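Local coordinates for natterin-like protein (Lethenteron camtschaticum, PDB 6IUL), which is a lamprey immune protein and cytotoxin that probably forms membrane pores, pairing a jacalin-like lectin domain with an aerolysin-type pore-forming module, at residues Thr187-Lys192 against Thr249-Val254. Numbering follows the deposited sequence.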
ATOM      1  N   THR A 187     -20.760 -31.161  -8.415  1.00 34.60           N
ATOM      2  CA  THR A 187     -19.857 -30.352  -7.595  1.00 35.42           C
ATOM      3  C   THR A 187     -20.013 -28.869  -7.908  1.00 32.68           C
ATOM      4  O   THR A 187     -19.817 -28.450  -9.026  1.00 36.52           O
ATOM      5  CB  THR A 187     -18.373 -30.736  -7.848  1.00 40.37           C
ATOM      6  OG1 THR A 187     -18.202 -32.168  -7.750  1.00 45.96           O
ATOM      7  CG2 THR A 187     -17.456 -29.998  -6.821  1.00 38.46           C
ATOM      8  N   PHE A 188     -20.342 -28.081  -6.914  1.00 29.70           N
ATOM      9  CA  PHE A 188     -20.380 -26.637  -7.072  1.00 28.16           C
ATOM     10  C   PHE A 188     -19.038 -26.025  -6.649  1.00 29.33           C
ATOM     11  O   PHE A 188     -18.480 -26.380  -5.600  1.00 29.15           O
ATOM     12  CB  PHE A 188     -21.476 -26.076  -6.181  1.00 28.72           C
ATOM     13  CG  PHE A 188     -21.662 -24.591  -6.289  1.00 29.39           C
ATOM     14  CD1 PHE A 188     -22.489 -24.053  -7.245  1.00 29.77           C
ATOM     15  CD2 PHE A 188     -21.026 -23.745  -5.404  1.00 31.12           C
ATOM     16  CE1 PHE A 188     -22.672 -22.677  -7.329  1.00 30.12           C
ATOM     17  CE2 PHE A 188     -21.201 -22.371  -5.465  1.00 28.97           C
ATOM     18  CZ  PHE A 188     -22.012 -21.835  -6.428  1.00 31.68           C
ATOM     19  N   GLU A 189     -18.557 -25.086  -7.462  1.00 26.20           N
ATOM     20  CA  GLU A 189     -17.391 -24.292  -7.155  1.00 27.85           C
ATOM     21  C   GLU A 189     -17.666 -22.815  -7.401  1.00 26.44           C
ATOM     22  O   GLU A 189     -18.364 -22.476  -8.344  1.00 25.26           O
ATOM     23  CB  GLU A 189     -16.274 -24.703  -8.076  1.00 31.45           C
ATOM     24  CG  GLU A 189     -15.613 -26.004  -7.753  1.00 34.00           C
ATOM     25  CD  GLU A 189     -14.522 -26.387  -8.762  1.00 33.13           C
ATOM     26  OE1 GLU A 189     -14.306 -25.666  -9.758  1.00 34.70           O
ATOM     27  OE2 GLU A 189     -13.930 -27.460  -8.580  1.00 38.13           O
ATOM     28  N   SER A 190     -17.086 -21.935  -6.571  1.00 26.90           N
ATOM     29  CA  SER A 190     -17.188 -20.505  -6.786  1.00 25.85           C
ATOM     30  C   SER A 190     -16.012 -19.775  -6.201  1.00 26.05           C
ATOM     31  O   SER A 190     -15.417 -20.243  -5.239  1.00 27.68           O
ATOM     32  CB  SER A 190     -18.486 -19.971  -6.190  1.00 28.10           C
ATOM     33  OG  SER A 190     -18.607 -18.582  -6.468  1.00 27.29           O
ATOM     34  N   SER A 191     -15.691 -18.612  -6.760  1.00 24.44           N
ATOM     35  CA  SER A 191     -14.598 -17.774  -6.215  1.00 25.72           C
ATOM     36  C   SER A 191     -14.884 -16.290  -6.431  1.00 25.33           C
ATOM     37  O   SER A 191     -15.636 -15.913  -7.359  1.00 25.92           O
ATOM     38  CB  SER A 191     -13.259 -18.135  -6.869  1.00 23.29           C
ATOM     39  OG  SER A 191     -13.273 -17.909  -8.290  1.00 24.12           O
ATOM     40  N   LYS A 192     -14.272 -15.474  -5.583  1.00 25.57           N
ATOM     41  CA  LYS A 192     -14.392 -14.008  -5.634  1.00 28.30           C
ATOM     42  C   LYS A 192     -13.186 -13.287  -5.061  1.00 27.60           C
ATOM     43  O   LYS A 192     -12.747 -13.540  -3.916  1.00 26.80           O
ATOM     44  CB  LYS A 192     -15.601 -13.541  -4.810  1.00 31.26           C
ATOM     45  CG  LYS A 192     -15.826 -12.036  -4.951  1.00 33.05           C
ATOM     46  CD  LYS A 192     -17.004 -11.544  -4.184  1.00 36.12           C
ATOM     47  CE  LYS A 192     -17.089 -10.030  -4.157  1.00 34.78           C
ATOM     48  NZ  LYS A 192     -17.149  -9.415  -5.487  1.00 32.76           N
ATOM     49  N   THR A 249     -12.885 -18.660  -1.780  1.00 29.20           N
ATOM     50  CA  THR A 249     -13.394 -19.784  -2.551  1.00 30.91           C
ATOM     51  C   THR A 249     -14.409 -20.595  -1.767  1.00 31.34           C
ATOM     52  O   THR A 249     -14.442 -20.548  -0.539  1.00 31.14           O
ATOM     53  CB  THR A 249     -12.293 -20.745  -3.044  1.00 29.76           C
ATOM     54  OG1 THR A 249     -11.696 -21.409  -1.937  1.00 30.75           O
ATOM     55  CG2 THR A 249     -11.231 -19.989  -3.815  1.00 28.92           C
ATOM     56  N   LEU A 250     -15.199 -21.375  -2.508  1.00 28.76           N
ATOM     57  CA  LEU A 250     -16.155 -22.282  -1.913  1.00 31.74           C
ATOM     58  C   LEU A 250     -16.402 -23.438  -2.853  1.00 31.14           C
ATOM     59  O   LEU A 250     -16.611 -23.223  -4.047  1.00 32.35           O
ATOM     60  CB  LEU A 250     -17.467 -21.528  -1.645  1.00 32.46           C
ATOM     61  CG  LEU A 250     -18.598 -22.316  -0.991  1.00 34.98           C
ATOM     62  CD1 LEU A 250     -18.242 -22.871   0.374  1.00 34.32           C
ATOM     63  CD2 LEU A 250     -19.822 -21.425  -0.894  1.00 37.99           C
ATOM     64  N   THR A 251     -16.370 -24.660  -2.332  1.00 29.97           N
ATOM     65  CA  THR A 251     -16.707 -25.841  -3.120  1.00 30.27           C
ATOM     66  C   THR A 251     -17.427 -26.877  -2.241  1.00 33.26           C
ATOM     67  O   THR A 251     -17.082 -27.058  -1.079  1.00 33.41           O
ATOM     68  CB  THR A 251     -15.488 -26.454  -3.788  1.00 31.55           C
ATOM     69  OG1 THR A 251     -15.902 -27.522  -4.636  1.00 36.72           O
ATOM     70  CG2 THR A 251     -14.494 -27.026  -2.781  1.00 32.38           C
ATOM     71  N   PHE A 252     -18.420 -27.555  -2.806  1.00 32.35           N
ATOM     72  CA  PHE A 252     -19.142 -28.604  -2.097  1.00 36.25           C
ATOM     73  C   PHE A 252     -19.972 -29.441  -3.087  1.00 37.66           C
ATOM     74  O   PHE A 252     -20.282 -28.984  -4.176  1.00 36.27           O
ATOM     75  CB  PHE A 252     -20.068 -28.016  -1.006  1.00 35.84           C
ATOM     76  CG  PHE A 252     -21.043 -26.998  -1.530  1.00 40.11           C
ATOM     77  CD1 PHE A 252     -20.708 -25.664  -1.611  1.00 39.52           C
ATOM     78  CD2 PHE A 252     -22.322 -27.387  -1.940  1.00 41.83           C
ATOM     79  CE1 PHE A 252     -21.625 -24.733  -2.107  1.00 37.52           C
ATOM     80  CE2 PHE A 252     -23.232 -26.469  -2.414  1.00 36.87           C
ATOM     81  CZ  PHE A 252     -22.872 -25.145  -2.499  1.00 36.91           C
ATOM     82  N   PRO A 253     -20.303 -30.673  -2.701  1.00 37.41           N
ATOM     83  CA  PRO A 253     -21.185 -31.488  -3.507  1.00 36.71           C
ATOM     84  C   PRO A 253     -22.653 -31.030  -3.392  1.00 35.81           C
ATOM     85  O   PRO A 253     -23.106 -30.611  -2.335  1.00 33.18           O
ATOM     86  CB  PRO A 253     -21.004 -32.889  -2.901  1.00 38.31           C
ATOM     87  CG  PRO A 253     -20.667 -32.615  -1.455  1.00 41.90           C
ATOM     88  CD  PRO A 253     -19.822 -31.375  -1.490  1.00 39.28           C
ATOM     89  N   VAL A 254     -23.381 -31.181  -4.479  1.00 31.34           N
ATOM     90  CA  VAL A 254     -24.795 -30.862  -4.537  1.00 32.07           C
ATOM     91  C   VAL A 254     -25.561 -32.127  -4.909  1.00 30.88           C
ATOM     92  O   VAL A 254     -25.323 -32.729  -5.948  1.00 29.83           O
ATOM     93  CB  VAL A 254     -25.040 -29.791  -5.622  1.00 34.22           C
ATOM     94  CG1 VAL A 254     -26.512 -29.465  -5.746  1.00 39.05           C
ATOM     95  CG2 VAL A 254     -24.223 -28.522  -5.314  1.00 35.10           C
TER
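Phe188 and Phe252 face each other as a hydrogen-bonded pair on two antiparallel strands of the elongated aerolysin-type, ETX/MTX2-like module. Phe188 N donates to Phe252 O at 2.9 Å, and Phe252 N returns a bond to Phe188 O at 3.0 Å. Ser190 and Leu250 form the next such pair, again linked by two backbone bonds. Phe188 O is gripped twice, because Thr251 OG1 also donates to it at 3.0 Å, tilted 32° from the carbonyl plane. With OG1 anti to the backbone N (chi1 -175°), the Thr251 hydroxyl reaches across to strand 187-192, beside Glu189 CG, with OG1 3.6 Å from Thr187 CG2. Thr187, Glu189 and Ser191 share this face of the sheet with Thr249 and Thr251. Here the second subunit packs on Glu189 and Thr249, and Ser191 OG is hydrogen-bonded to Ile146 N of that subunit.

The opposite face, which carries Phe188, Ser190, Leu250 and Phe252, is largely apolar and packs on strands 166-178, 260-285 and 290-313. Phe188 is buried among Tyr176, Val264 and Ala266, with Lys172 in cation-pi contact, while Leu250 and Phe252 both reach Ala309. The two phenylalanine side chains run side by side in the same direction; their ring planes are inclined by 33° and their centroids lie 5.2 Å apart. Phe188 CB sits over one face of the Phe252 ring, offset toward the rim, in a CH-pi contact. Val254 CG2 approaches that same methylene at 3.8 Å, and the closest contact between the rings joins Phe188 CD2 to Phe252 CE1 at 3.5 Å.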